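PDB 5NMU: Cbs-cp12 from Microcystis aeruginosa PCC 7806, which probably takes part in the redox regulation of photosynthesis in cyanobacteria, joining a pair of CBS domains to a CP12 domain in a hexameric assembly. Local coordinates for residues P81-N86 and T101-A106. Numbering follows the deposited sequence.
Sequences PCVVVN and TRIRRA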
ATOM      1  N   PRO A  81     -12.261 -13.251   9.800  1.00 36.77           N
ATOM      2  CA  PRO A  81     -11.394 -14.422   9.560  1.00 38.08           C
ATOM      3  C   PRO A  81      -9.966 -14.059   9.176  1.00 37.95           C
ATOM      4  O   PRO A  81      -9.704 -12.964   8.720  1.00 39.32           O
ATOM      5  CB  PRO A  81     -12.026 -15.106   8.325  1.00 38.13           C
ATOM      6  CG  PRO A  81     -13.011 -14.119   7.766  1.00 38.79           C
ATOM      7  CD  PRO A  81     -13.025 -12.874   8.596  1.00 37.89           C
ATOM      8  N   CYS A  82      -9.066 -15.002   9.323  1.00 37.83           N
ATOM      9  CA  CYS A  82      -7.672 -14.790   8.981  1.00 36.73           C
ATOM     10  C   CYS A  82      -7.255 -15.756   7.889  1.00 35.63           C
ATOM     11  O   CYS A  82      -7.980 -16.681   7.587  1.00 37.10           O
ATOM     12  CB  CYS A  82      -6.830 -14.916  10.234  1.00 35.43           C
ATOM     13  SG  CYS A  82      -6.835 -16.559  10.883  1.00 37.01           S
ATOM     14  N   VAL A  83      -6.125 -15.491   7.254  1.00 34.62           N
ATOM     15  CA  VAL A  83      -5.502 -16.401   6.300  1.00 33.80           C
ATOM     16  C   VAL A  83      -5.062 -17.579   7.094  1.00 34.77           C
ATOM     17  O   VAL A  83      -4.441 -17.411   8.156  1.00 34.98           O
ATOM     18  CB  VAL A  83      -4.257 -15.765   5.645  1.00 33.76           C
ATOM     19  CG1 VAL A  83      -3.456 -16.751   4.831  1.00 32.65           C
ATOM     20  CG2 VAL A  83      -4.654 -14.576   4.781  1.00 34.83           C
ATOM     21  N   VAL A  84      -5.323 -18.771   6.560  1.00 35.66           N
ATOM     22  CA  VAL A  84      -4.992 -20.041   7.191  1.00 36.18           C
ATOM     23  C   VAL A  84      -4.111 -20.886   6.231  1.00 36.01           C
ATOM     24  O   VAL A  84      -4.113 -20.685   5.014  1.00 34.40           O
ATOM     25  CB  VAL A  84      -6.260 -20.832   7.619  1.00 37.65           C
ATOM     26  CG1 VAL A  84      -7.299 -19.918   8.276  1.00 39.02           C
ATOM     27  CG2 VAL A  84      -6.876 -21.603   6.459  1.00 39.37           C
ATOM     28  N   VAL A  85      -3.375 -21.823   6.824  1.00 35.51           N
ATOM     29  CA  VAL A  85      -2.430 -22.677   6.131  1.00 35.68           C
ATOM     30  C   VAL A  85      -2.868 -24.154   6.350  1.00 37.15           C
ATOM     31  O   VAL A  85      -3.049 -24.567   7.498  1.00 34.82           O
ATOM     32  CB  VAL A  85      -1.004 -22.456   6.686  1.00 36.21           C
ATOM     33  CG1 VAL A  85      -0.036 -23.524   6.156  1.00 35.90           C
ATOM     34  CG2 VAL A  85      -0.492 -21.073   6.299  1.00 35.73           C
ATOM     35  N   ASN A  86      -3.049 -24.898   5.231  1.00 39.10           N
ATOM     36  CA  ASN A  86      -3.301 -26.371   5.174  1.00 42.15           C
ATOM     37  C   ASN A  86      -2.023 -27.059   5.669  1.00 38.83           C
ATOM     38  O   ASN A  86      -0.947 -26.657   5.225  1.00 37.74           O
ATOM     39  CB  ASN A  86      -3.643 -26.758   3.671  1.00 46.75           C
ATOM     40  CG  ASN A  86      -3.874 -28.272   3.404  1.00 55.72           C
ATOM     41  OD1 ASN A  86      -3.315 -29.217   4.043  1.00 64.04           O
ATOM     42  ND2 ASN A  86      -4.695 -28.522   2.372  1.00 62.33           N
ATOM     43  N   THR A 101       0.015 -12.073   0.734  1.00 37.49           N
ATOM     44  CA  THR A 101      -0.956 -11.492   1.630  1.00 36.48           C
ATOM     45  C   THR A 101      -0.304 -10.511   2.648  1.00 37.91           C
ATOM     46  O   THR A 101      -1.025  -9.897   3.379  1.00 37.08           O
ATOM     47  CB  THR A 101      -1.806 -12.580   2.353  1.00 35.94           C
ATOM     48  OG1 THR A 101      -0.998 -13.360   3.245  1.00 35.36           O
ATOM     49  CG2 THR A 101      -2.450 -13.545   1.295  1.00 36.36           C
ATOM     50  N   ARG A 102       1.025 -10.412   2.692  1.00 38.50           N
ATOM     51  CA  ARG A 102       1.759  -9.533   3.597  1.00 39.87           C
ATOM     52  C   ARG A 102       1.437  -9.863   5.028  1.00 37.67           C
ATOM     53  O   ARG A 102       1.100  -8.958   5.757  1.00 36.25           O
ATOM     54  CB  ARG A 102       1.439  -8.044   3.368  1.00 45.46           C
ATOM     55  CG  ARG A 102       1.540  -7.527   1.921  1.00 51.80           C
ATOM     56  CD  ARG A 102       2.906  -6.915   1.587  1.00 59.83           C
ATOM     57  NE  ARG A 102       3.756  -7.770   0.728  1.00 65.84           N
ATOM     58  CZ  ARG A 102       5.103  -7.727   0.660  1.00 67.09           C
ATOM     59  NH1 ARG A 102       5.852  -6.898   1.451  1.00 60.41           N
ATOM     60  NH2 ARG A 102       5.718  -8.571  -0.188  1.00 66.78           N
ATOM     61  N   ILE A 103       1.497 -11.137   5.414  1.00 33.67           N
ATOM     62  CA  ILE A 103       1.411 -11.538   6.807  1.00 33.66           C
ATOM     63  C   ILE A 103       2.680 -12.252   7.164  1.00 32.29           C
ATOM     64  O   ILE A 103       3.457 -12.594   6.282  1.00 31.64           O
ATOM     65  CB  ILE A 103       0.229 -12.468   7.116  1.00 34.63           C
ATOM     66  CG1 ILE A 103       0.312 -13.734   6.256  1.00 34.16           C
ATOM     67  CG2 ILE A 103      -1.091 -11.690   6.941  1.00 35.85           C
ATOM     68  CD1 ILE A 103      -0.808 -14.709   6.541  1.00 35.15           C
ATOM     69  N   ARG A 104       2.894 -12.463   8.450  1.00 31.70           N
ATOM     70  CA  ARG A 104       4.105 -13.124   8.942  1.00 32.09           C
ATOM     71  C   ARG A 104       3.786 -14.401   9.692  1.00 31.41           C
ATOM     72  O   ARG A 104       4.720 -15.111  10.102  1.00 32.13           O
ATOM     73  CB  ARG A 104       4.909 -12.158   9.807  1.00 33.39           C
ATOM     74  CG  ARG A 104       5.482 -11.029   8.936  1.00 36.40           C
ATOM     75  CD  ARG A 104       5.703  -9.758   9.666  1.00 38.03           C
ATOM     76  NE  ARG A 104       4.482  -9.252  10.334  1.00 38.59           N
ATOM     77  CZ  ARG A 104       3.585  -8.427   9.828  1.00 37.30           C
ATOM     78  NH1 ARG A 104       3.708  -7.954   8.603  1.00 37.38           N
ATOM     79  NH2 ARG A 104       2.552  -8.074  10.583  1.00 37.57           N
ATOM     80  N   ARG A 105       2.510 -14.763   9.775  1.00 31.29           N
ATOM     81  CA  ARG A 105       2.046 -15.714  10.792  1.00 33.57           C
ATOM     82  C   ARG A 105       0.614 -16.204  10.471  1.00 32.32           C
ATOM     83  O   ARG A 105      -0.218 -15.387  10.100  1.00 31.72           O
ATOM     84  CB  ARG A 105       1.978 -14.819  12.063  1.00 37.16           C
ATOM     85  CG  ARG A 105       2.298 -15.425  13.293  1.00 39.64           C
ATOM     86  CD  ARG A 105       2.466 -14.308  14.332  1.00 38.95           C
ATOM     87  NE  ARG A 105       3.632 -13.513  14.040  1.00 40.29           N
ATOM     88  CZ  ARG A 105       4.896 -13.874  14.196  1.00 39.00           C
ATOM     89  NH1 ARG A 105       5.195 -15.049  14.637  1.00 40.88           N
ATOM     90  NH2 ARG A 105       5.868 -13.041  13.865  1.00 37.83           N
ATOM     91  N   ALA A 106       0.317 -17.498  10.607  1.00 32.65           N
ATOM     92  CA  ALA A 106      -1.045 -18.032  10.318  1.00 32.41           C
ATOM     93  C   ALA A 106      -1.328 -19.302  11.108  1.00 32.72           C
ATOM     94  O   ALA A 106      -0.416 -20.071  11.390  1.00 32.87           O
ATOM     95  CB  ALA A 106      -1.233 -18.277   8.835  1.00 31.81           C
TER
HETATM   96  O   HOH W   1      -3.159 -15.375   9.476  1.00 27.97           O
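In the second CBS domain of the chain, the loop leading into helix 91-101 runs past the turn that takes the chain from the end of that helix into strand 105-110. Arg-102, with positive phi (59°), is the first residue to leave the helix and starts this turn.

Apolar packing carries most of the contact. Val-83 and Val-85 both point toward residues 101-106, Val-83 meeting the helix end and turn, Val-85 the start of the strand. Val-83 crosses Ile-103 obliquely: the terminal methyl CD1 of Ile-103 lies 3.7 Å from CB of Val-83 and nearly as close to its CG1. CG1 of Ile-103 occupies the crowded position between backbone N and carbonyl carbon (chi1 58°), and the extended chain beyond it (chi2 179°) brings CD1 across. Val-83 CG2 meets Thr-101 OG1 tip to tip at 4.1 Å, a loose van der Waals contact; the hydroxyl is hydrogen-bonded to Leu-97 O. Further along, CG2 of Val-85 rests on CB of Ala-106 at 3.8 Å. Helix 91-101 lines the same apolar patch, Leu-97 touching Val-83 and Phe-98 touching Ile-103 and Ala-106, while Val-83 also packs on Thr-101 of a second subunit.

Polar links involve the backbone. Val-85 makes backbone hydrogen bonds with Pro-107 and Ile-109, tying the loop to the strand just beyond the turn. A water bridges residues 81-86 and 101-106, donating to Val-83 O at 2.7 Å and to Arg-105 O at 3.0 Å. The same carbonyl oxygen of Val-83 also touches the methyl CB of Ala-106, 3.4 Å away.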